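PDB 6M1U: RNA N6-adenosine-methyltransferase METTL16,RNA N6-adenosine-methyltransferase METTL16 from Homo sapiens, which methylates N6 of adenosine in RNA, including U6 snRNA, and is represented here by its vertebrate conserved region, which probably helps to bind that RNA. Local coordinates for residues 32-37 and 147-152; 40-45 and 59-64. All coordinates share one frame; numbering follows the deposited sequence.

Interaction 1 of 2, residues 32-37 and 147-152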
ATOM      1  N   VAL A  32       4.530  -3.956   9.256  1.00 62.06           N
ATOM      2  CA  VAL A  32       4.010  -5.276   8.795  1.00 60.36           C
ATOM      3  C   VAL A  32       2.482  -5.195   8.757  1.00 59.99           C
ATOM      4  O   VAL A  32       1.891  -5.593   7.742  1.00 60.12           O
ATOM      5  CB  VAL A  32       4.477  -6.421   9.711  1.00 60.52           C
ATOM      6  CG1 VAL A  32       3.638  -7.671   9.508  1.00 59.38           C
ATOM      7  CG2 VAL A  32       5.951  -6.729   9.518  1.00 60.12           C
ATOM      8  N   VAL A  33       1.883  -4.697   9.839  1.00 63.55           N
ATOM      9  CA  VAL A  33       0.401  -4.562   9.923  1.00 64.13           C
ATOM     10  C   VAL A  33      -0.080  -3.775   8.703  1.00 64.19           C
ATOM     11  O   VAL A  33      -0.915  -4.305   7.953  1.00 64.41           O
ATOM     12  CB  VAL A  33      -0.018  -3.869  11.233  1.00 66.00           C
ATOM     13  CG1 VAL A  33      -1.394  -3.238  11.117  1.00 66.57           C
ATOM     14  CG2 VAL A  33       0.036  -4.824  12.412  1.00 68.42           C
ATOM     15  N   VAL A  34       0.445  -2.562   8.525  1.00 64.88           N
ATOM     16  CA  VAL A  34       0.062  -1.678   7.387  1.00 63.32           C
ATOM     17  C   VAL A  34       0.157  -2.465   6.078  1.00 63.01           C
ATOM     18  O   VAL A  34      -0.829  -2.473   5.325  1.00 62.65           O
ATOM     19  CB  VAL A  34       0.951  -0.421   7.340  1.00 63.32           C
ATOM     20  CG1 VAL A  34       0.745   0.366   6.057  1.00 61.48           C
ATOM     21  CG2 VAL A  34       0.735   0.464   8.555  1.00 65.90           C
ATOM     22  N   THR A  35       1.298  -3.112   5.836  1.00 62.32           N
ATOM     23  CA  THR A  35       1.497  -3.864   4.600  1.00 61.07           C
ATOM     24  C   THR A  35       0.386  -4.877   4.373  1.00 61.10           C
ATOM     25  O   THR A  35      -0.180  -4.954   3.274  1.00 59.20           O
ATOM     26  CB  THR A  35       2.847  -4.570   4.627  1.00 61.79           C
ATOM     27  OG1 THR A  35       3.898  -3.588   4.651  1.00 61.53           O
ATOM     28  CG2 THR A  35       2.989  -5.471   3.410  1.00 61.13           C
ATOM     29  N   THR A  36       0.044  -5.655   5.403  1.00 61.81           N
ATOM     30  CA  THR A  36      -1.024  -6.630   5.210  1.00 61.27           C
ATOM     31  C   THR A  36      -2.382  -5.966   5.002  1.00 62.42           C
ATOM     32  O   THR A  36      -3.294  -6.620   4.483  1.00 62.03           O
ATOM     33  CB  THR A  36      -1.114  -7.599   6.384  1.00 62.18           C
ATOM     34  OG1 THR A  36      -1.699  -6.914   7.485  1.00 63.65           O
ATOM     35  CG2 THR A  36       0.254  -8.111   6.795  1.00 63.37           C
ATOM     36  N   TRP A  37      -2.547  -4.690   5.395  1.00 60.41           N
ATOM     37  CA  TRP A  37      -3.763  -3.981   5.012  1.00 61.02           C
ATOM     38  C   TRP A  37      -3.690  -3.509   3.566  1.00 58.51           C
ATOM     39  O   TRP A  37      -4.697  -3.549   2.846  1.00 59.06           O
ATOM     40  CB  TRP A  37      -4.036  -2.800   5.935  1.00 60.06           C
ATOM     41  CG  TRP A  37      -4.745  -3.161   7.200  1.00 61.05           C
ATOM     42  CD1 TRP A  37      -4.267  -3.025   8.488  1.00 63.16           C
ATOM     43  CD2 TRP A  37      -6.059  -3.717   7.323  1.00 61.93           C
ATOM     44  NE1 TRP A  37      -5.214  -3.468   9.402  1.00 65.23           N
ATOM     45  CE2 TRP A  37      -6.320  -3.890   8.711  1.00 64.49           C
ATOM     46  CE3 TRP A  37      -7.051  -4.078   6.403  1.00 60.71           C
ATOM     47  CZ2 TRP A  37      -7.516  -4.415   9.181  1.00 66.44           C
ATOM     48  CZ3 TRP A  37      -8.243  -4.598   6.887  1.00 62.87           C
ATOM     49  CH2 TRP A  37      -8.460  -4.763   8.253  1.00 65.68           C
ATOM     50  N   ASN A 147      -6.391   6.347   0.333  1.00 85.99           N
ATOM     51  CA  ASN A 147      -7.783   6.644   0.654  1.00 87.71           C
ATOM     52  C   ASN A 147      -8.440   5.448   1.316  1.00 85.66           C
ATOM     53  O   ASN A 147      -9.105   5.586   2.349  1.00 88.60           O
ATOM     54  CB  ASN A 147      -8.548   7.075  -0.601  1.00 86.14           C
ATOM     55  CG  ASN A 147      -8.362   8.574  -0.925  1.00 87.15           C
ATOM     56  OD1 ASN A 147      -7.515   9.271  -0.328  1.00 86.42           O
ATOM     57  ND2 ASN A 147      -9.153   9.071  -1.879  1.00 88.71           N
ATOM     58  N   GLN A 148      -8.204   4.255   0.777  1.00 85.77           N
ATOM     59  CA  GLN A 148      -8.784   3.058   1.374  1.00 86.24           C
ATOM     60  C   GLN A 148      -8.307   2.877   2.811  1.00 86.40           C
ATOM     61  O   GLN A 148      -9.091   2.473   3.677  1.00 87.11           O
ATOM     62  CB  GLN A 148      -8.452   1.829   0.523  1.00 88.13           C
ATOM     63  CG  GLN A 148      -9.544   0.773   0.557  1.00 91.87           C
ATOM     64  CD  GLN A 148     -10.892   1.306   0.091  1.00 95.79           C
ATOM     65  OE1 GLN A 148     -11.060   1.667  -1.066  1.00 96.80           O
ATOM     66  NE2 GLN A 148     -11.855   1.360   1.002  1.00 98.42           N
ATOM     67  N   ILE A 149      -7.031   3.190   3.089  1.00 83.26           N
ATOM     68  CA  ILE A 149      -6.511   3.050   4.450  1.00 81.95           C
ATOM     69  C   ILE A 149      -7.337   3.873   5.414  1.00 84.49           C
ATOM     70  O   ILE A 149      -7.734   3.395   6.484  1.00 85.68           O
ATOM     71  CB  ILE A 149      -5.028   3.455   4.545  1.00 78.38           C
ATOM     72  CG1 ILE A 149      -4.113   2.304   4.117  1.00 75.10           C
ATOM     73  CG2 ILE A 149      -4.702   3.910   5.972  1.00 79.47           C
ATOM     74  CD1 ILE A 149      -2.631   2.641   4.263  1.00 73.99           C
ATOM     75  N   PHE A 150      -7.631   5.110   5.044  1.00 85.81           N
ATOM     76  CA  PHE A 150      -8.282   5.983   5.998  1.00 90.85           C
ATOM     77  C   PHE A 150      -9.762   5.682   6.119  1.00 91.01           C
ATOM     78  O   PHE A 150     -10.338   5.920   7.176  1.00 93.41           O
ATOM     79  CB  PHE A 150      -7.994   7.446   5.648  1.00 94.41           C
ATOM     80  CG  PHE A 150      -6.597   7.875   6.036  1.00 97.03           C
ATOM     81  CD1 PHE A 150      -6.303   8.198   7.354  1.00100.25           C
ATOM     82  CD2 PHE A 150      -5.567   7.878   5.097  1.00 96.33           C
ATOM     83  CE1 PHE A 150      -5.019   8.554   7.722  1.00100.43           C
ATOM     84  CE2 PHE A 150      -4.275   8.232   5.448  1.00 96.26           C
ATOM     85  CZ  PHE A 150      -4.000   8.572   6.760  1.00 98.43           C
ATOM     86  N   ARG A 151     -10.388   5.094   5.110  1.00 91.99           N
ATOM     87  CA  ARG A 151     -11.729   4.582   5.362  1.00 95.02           C
ATOM     88  C   ARG A 151     -11.707   3.529   6.472  1.00 93.84           C
ATOM     89  O   ARG A 151     -12.505   3.599   7.414  1.00 95.80           O
ATOM     90  CB  ARG A 151     -12.349   4.045   4.074  1.00 97.20           C
ATOM     91  CG  ARG A 151     -12.627   5.164   3.095  1.00100.82           C
ATOM     92  CD  ARG A 151     -13.725   4.831   2.111  1.00104.65           C
ATOM     93  NE  ARG A 151     -15.031   5.293   2.576  1.00111.02           N
ATOM     94  CZ  ARG A 151     -16.140   5.257   1.837  1.00116.03           C
ATOM     95  NH1 ARG A 151     -16.094   4.777   0.591  1.00115.70           N
ATOM     96  NH2 ARG A 151     -17.290   5.703   2.343  1.00120.48           N
ATOM     97  N   LEU A 152     -10.755   2.587   6.406  1.00 90.89           N
ATOM     98  CA  LEU A 152     -10.627   1.561   7.443  1.00 90.34           C
ATOM     99  C   LEU A 152     -10.479   2.179   8.835  1.00 92.72           C
ATOM    100  O   LEU A 152     -11.051   1.677   9.812  1.00 94.91           O
ATOM    101  CB  LEU A 152      -9.422   0.661   7.147  1.00 87.23           C
ATOM    102  CG  LEU A 152      -9.374  -0.279   5.942  1.00 84.35           C
ATOM    103  CD1 LEU A 152      -7.933  -0.717   5.704  1.00 81.63           C
ATOM    104  CD2 LEU A 152     -10.262  -1.481   6.161  1.00 85.92           C
TER
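Helical segments 32-37 and 147-152 come closest at Trp37 and Ile149, whose CA atoms lie 7.6 Å apart, so the two backbones are bridged by side chains alone. Trp37 and Leu152 do most of the bridging. Leu152 meets the six-membered part of the indole with both methyls: CD1 lies 3.5 Å from Trp37 CE3, and CD2 lies 3.8 Å from Trp37 CZ3. CD1 stands above the ring plane but shifted toward its rim, an oblique approach. In Trp37, CG lies anti to the carbonyl carbon (chi1 -84°), which places the indole alongside the Leu152 methyls. Its NE1 turns to a further helix, 10-20, and is hydrogen-bonded to Leu16 O, which helps to fix the ring's rotation. Deeper in, Val34 CG1 and Ile149 CD1 meet at 4.4 Å, a looser contact of branched aliphatic groups suited to a buried place. Replacing Trp37 with an alanine would probably leave the Leu152 methyls without their aromatic partner and Leu16 O without this donor. With no hydrogen bond between the two segments, their direct contact rests on apolar packing, while the indole's one polar group ties helix 30-44 to helix 10-20.

Interaction 2 of 2, residues 40-45 and 59-64; sequences KILTDL and VSLFLT
Leu42, on helix 30-44, and Leu61, on strand 58-67, reach toward each other tip to tip, their CD1 methyls meeting at 4.0 Å. Both residues have CG anti to the carbonyl carbon, with chi1 -64° in each, and each side chain starts out toward the other segment. The same CD1 of Leu42 also approaches Leu63 CD2, at 4.3 Å, so one methyl serves two leucines of the strand. Leu61 and Leu63 are two residues apart and therefore project from the same face of the strand, the one turned to the helix. Leucine suits all three places: a leucine from each side together spans the 8.6 Å between the CA atoms of Leu42 and Leu63, and none brings a polar side-chain atom into a buried layer. Exposed residues of the helix carry polar groups by contrast. Asp44 OD2, one turn on from Lys40, receives Lys40 NZ at 2.9 Å on its syn lone pair, in a salt bridge. Thr43 OG1 donates to Lys40 O at 3.1 Å, and that carbonyl also accepts Asp44 N from the same face of its plane. Strand 58-67 runs between strands 48-52 and 108-119 in an antiparallel sheet, and the leucine contact packs helix 30-44 against it. Helix 136-153 adds Ile145 against Leu42 and Leu141 against Leu63.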
ATOM      1  N   LYS A  40      -4.574  -6.535   1.684  1.00 68.35           N
ATOM      2  CA  LYS A  40      -6.021  -6.707   1.644  1.00 69.25           C
ATOM      3  C   LYS A  40      -6.650  -5.791   0.593  1.00 66.10           C
ATOM      4  O   LYS A  40      -7.499  -6.218  -0.194  1.00 66.87           O
ATOM      5  CB  LYS A  40      -6.608  -6.431   3.032  1.00 70.15           C
ATOM      6  CG  LYS A  40      -7.838  -7.258   3.380  1.00 73.16           C
ATOM      7  CD  LYS A  40      -9.108  -6.630   2.858  1.00 75.27           C
ATOM      8  CE  LYS A  40     -10.177  -7.701   2.663  1.00 78.14           C
ATOM      9  NZ  LYS A  40     -11.560  -7.103   2.591  1.00 80.20           N
ATOM     10  N   ILE A  41      -6.219  -4.534   0.548  1.00 65.98           N
ATOM     11  CA  ILE A  41      -6.812  -3.572  -0.373  1.00 65.84           C
ATOM     12  C   ILE A  41      -6.554  -3.976  -1.817  1.00 67.11           C
ATOM     13  O   ILE A  41      -7.421  -3.819  -2.692  1.00 67.61           O
ATOM     14  CB  ILE A  41      -6.255  -2.170  -0.075  1.00 66.10           C
ATOM     15  CG1 ILE A  41      -6.790  -1.677   1.268  1.00 67.38           C
ATOM     16  CG2 ILE A  41      -6.518  -1.219  -1.263  1.00 65.90           C
ATOM     17  CD1 ILE A  41      -5.987  -0.597   1.853  1.00 66.98           C
ATOM     18  N   LEU A  42      -5.346  -4.473  -2.097  1.00 65.94           N
ATOM     19  CA  LEU A  42      -4.991  -4.811  -3.470  1.00 65.57           C
ATOM     20  C   LEU A  42      -5.729  -6.054  -3.920  1.00 68.87           C
ATOM     21  O   LEU A  42      -6.326  -6.053  -5.003  1.00 70.60           O
ATOM     22  CB  LEU A  42      -3.475  -4.991  -3.625  1.00 61.58           C
ATOM     23  CG  LEU A  42      -2.676  -3.709  -3.367  1.00 58.44           C
ATOM     24  CD1 LEU A  42      -1.170  -3.930  -3.392  1.00 57.19           C
ATOM     25  CD2 LEU A  42      -3.072  -2.650  -4.347  1.00 56.58           C
ATOM     26  N   THR A  43      -5.729  -7.123  -3.097  1.00 71.87           N
ATOM     27  CA  THR A  43      -6.440  -8.334  -3.522  1.00 75.35           C
ATOM     28  C   THR A  43      -7.900  -8.024  -3.823  1.00 78.84           C
ATOM     29  O   THR A  43      -8.455  -8.552  -4.789  1.00 80.38           O
ATOM     30  CB  THR A  43      -6.371  -9.463  -2.484  1.00 78.45           C
ATOM     31  OG1 THR A  43      -7.042  -9.027  -1.312  1.00 82.20           O
ATOM     32  CG2 THR A  43      -4.957  -9.846  -2.133  1.00 79.55           C
ATOM     33  N   ASP A  44      -8.518  -7.134  -3.040  1.00 79.20           N
ATOM     34  CA  ASP A  44      -9.894  -6.733  -3.303  1.00 82.00           C
ATOM     35  C   ASP A  44     -10.044  -6.111  -4.686  1.00 75.79           C
ATOM     36  O   ASP A  44     -11.081  -6.301  -5.329  1.00 77.24           O
ATOM     37  CB  ASP A  44     -10.383  -5.765  -2.216  1.00 83.58           C
ATOM     38  CG  ASP A  44     -10.556  -6.448  -0.843  1.00 87.63           C
ATOM     39  OD1 ASP A  44     -10.413  -7.699  -0.761  1.00 89.42           O
ATOM     40  OD2 ASP A  44     -10.825  -5.729   0.157  1.00 89.68           O
ATOM     41  N   LEU A  45      -9.022  -5.402  -5.174  1.00 74.64           N
ATOM     42  CA  LEU A  45      -9.003  -4.920  -6.553  1.00 73.77           C
ATOM     43  C   LEU A  45      -8.579  -5.991  -7.552  1.00 73.85           C
ATOM     44  O   LEU A  45      -8.478  -5.697  -8.755  1.00 73.72           O
ATOM     45  CB  LEU A  45      -8.075  -3.710  -6.697  1.00 72.66           C
ATOM     46  CG  LEU A  45      -8.119  -2.586  -5.647  1.00 73.20           C
ATOM     47  CD1 LEU A  45      -7.259  -1.387  -6.096  1.00 72.06           C
ATOM     48  CD2 LEU A  45      -9.546  -2.162  -5.307  1.00 75.36           C
ATOM     49  N   VAL A  59       9.023  -3.518   4.577  1.00 64.14           N
ATOM     50  CA  VAL A  59       8.361  -4.615   3.881  1.00 61.91           C
ATOM     51  C   VAL A  59       7.991  -4.142   2.480  1.00 60.83           C
ATOM     52  O   VAL A  59       7.550  -3.002   2.311  1.00 60.95           O
ATOM     53  CB  VAL A  59       7.099  -5.065   4.627  1.00 57.04           C
ATOM     54  CG1 VAL A  59       6.449  -6.263   3.925  1.00 54.92           C
ATOM     55  CG2 VAL A  59       7.427  -5.354   6.064  1.00 57.29           C
ATOM     56  N   SER A  60       8.167  -5.002   1.474  1.00 63.52           N
ATOM     57  CA  SER A  60       7.946  -4.613   0.087  1.00 63.94           C
ATOM     58  C   SER A  60       6.918  -5.510  -0.586  1.00 63.68           C
ATOM     59  O   SER A  60       6.970  -6.739  -0.456  1.00 64.06           O
ATOM     60  CB  SER A  60       9.240  -4.671  -0.726  1.00 67.53           C
ATOM     61  OG  SER A  60      10.268  -3.944  -0.084  1.00 70.87           O
ATOM     62  N   LEU A  61       6.014  -4.886  -1.338  1.00 62.27           N
ATOM     63  CA  LEU A  61       5.149  -5.569  -2.285  1.00 60.55           C
ATOM     64  C   LEU A  61       5.587  -5.250  -3.703  1.00 60.53           C
ATOM     65  O   LEU A  61       5.816  -4.085  -4.027  1.00 59.95           O
ATOM     66  CB  LEU A  61       3.719  -5.105  -2.148  1.00 61.57           C
ATOM     67  CG  LEU A  61       3.121  -5.448  -0.831  1.00 62.97           C
ATOM     68  CD1 LEU A  61       1.733  -4.833  -0.855  1.00 63.78           C
ATOM     69  CD2 LEU A  61       3.118  -6.960  -0.782  1.00 63.47           C
ATOM     70  N   PHE A  62       5.676  -6.262  -4.551  1.00 58.82           N
ATOM     71  CA  PHE A  62       5.726  -6.043  -5.988  1.00 58.11           C
ATOM     72  C   PHE A  62       4.334  -6.308  -6.544  1.00 57.80           C
ATOM     73  O   PHE A  62       3.737  -7.353  -6.252  1.00 56.16           O
ATOM     74  CB  PHE A  62       6.748  -6.946  -6.683  1.00 57.33           C
ATOM     75  CG  PHE A  62       6.960  -6.595  -8.124  1.00 56.52           C
ATOM     76  CD1 PHE A  62       6.159  -7.137  -9.116  1.00 56.78           C
ATOM     77  CD2 PHE A  62       7.936  -5.686  -8.492  1.00 56.54           C
ATOM     78  CE1 PHE A  62       6.350  -6.790 -10.434  1.00 56.96           C
ATOM     79  CE2 PHE A  62       8.113  -5.330  -9.824  1.00 57.14           C
ATOM     80  CZ  PHE A  62       7.330  -5.887 -10.782  1.00 57.28           C
ATOM     81  N   LEU A  63       3.800  -5.363  -7.316  1.00 57.52           N
ATOM     82  CA  LEU A  63       2.434  -5.519  -7.782  1.00 59.43           C
ATOM     83  C   LEU A  63       2.337  -5.274  -9.282  1.00 59.35           C
ATOM     84  O   LEU A  63       3.129  -4.545  -9.878  1.00 62.43           O
ATOM     85  CB  LEU A  63       1.455  -4.616  -7.019  1.00 55.16           C
ATOM     86  CG  LEU A  63       1.484  -3.180  -7.468  1.00 53.67           C
ATOM     87  CD1 LEU A  63       0.262  -2.864  -8.304  1.00 54.21           C
ATOM     88  CD2 LEU A  63       1.563  -2.301  -6.264  1.00 52.64           C
ATOM     89  N   THR A  64       1.347  -5.920  -9.876  1.00 64.49           N
ATOM     90  CA  THR A  64       1.097  -5.896 -11.308  1.00 67.39           C
ATOM     91  C   THR A  64      -0.373  -5.555 -11.465  1.00 70.33           C
ATOM     92  O   THR A  64      -1.232  -6.372 -11.116  1.00 73.95           O
ATOM     93  CB  THR A  64       1.415  -7.254 -11.932  1.00 71.55           C
ATOM     94  OG1 THR A  64       2.819  -7.500 -11.840  1.00 72.86           O
ATOM     95  CG2 THR A  64       1.023  -7.280 -13.363  1.00 74.97           C
TER

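How the interactions relate
Helix 30-44 takes part in both contacts, giving an earlier portion to interaction 1 and its C-terminal end to interaction 2, and their centres lie about 11 Å apart. Interaction 1 joins helix to helix and is only partly buried, which suits an indole able to combine apolar packing with a hydrogen bond to a third helix. Interaction 2 joins helix to sheet, and all its touching residues are buried and purely aliphatic. The two also meet directly: Ile41 packs on Gln148, and Val59 on Val32 and Thr35. Along the chain, interaction 2 is nested within the loop that interaction 1 closes. Through the two contacts helix 30-44 packs on both helix 136-153 and the sheet.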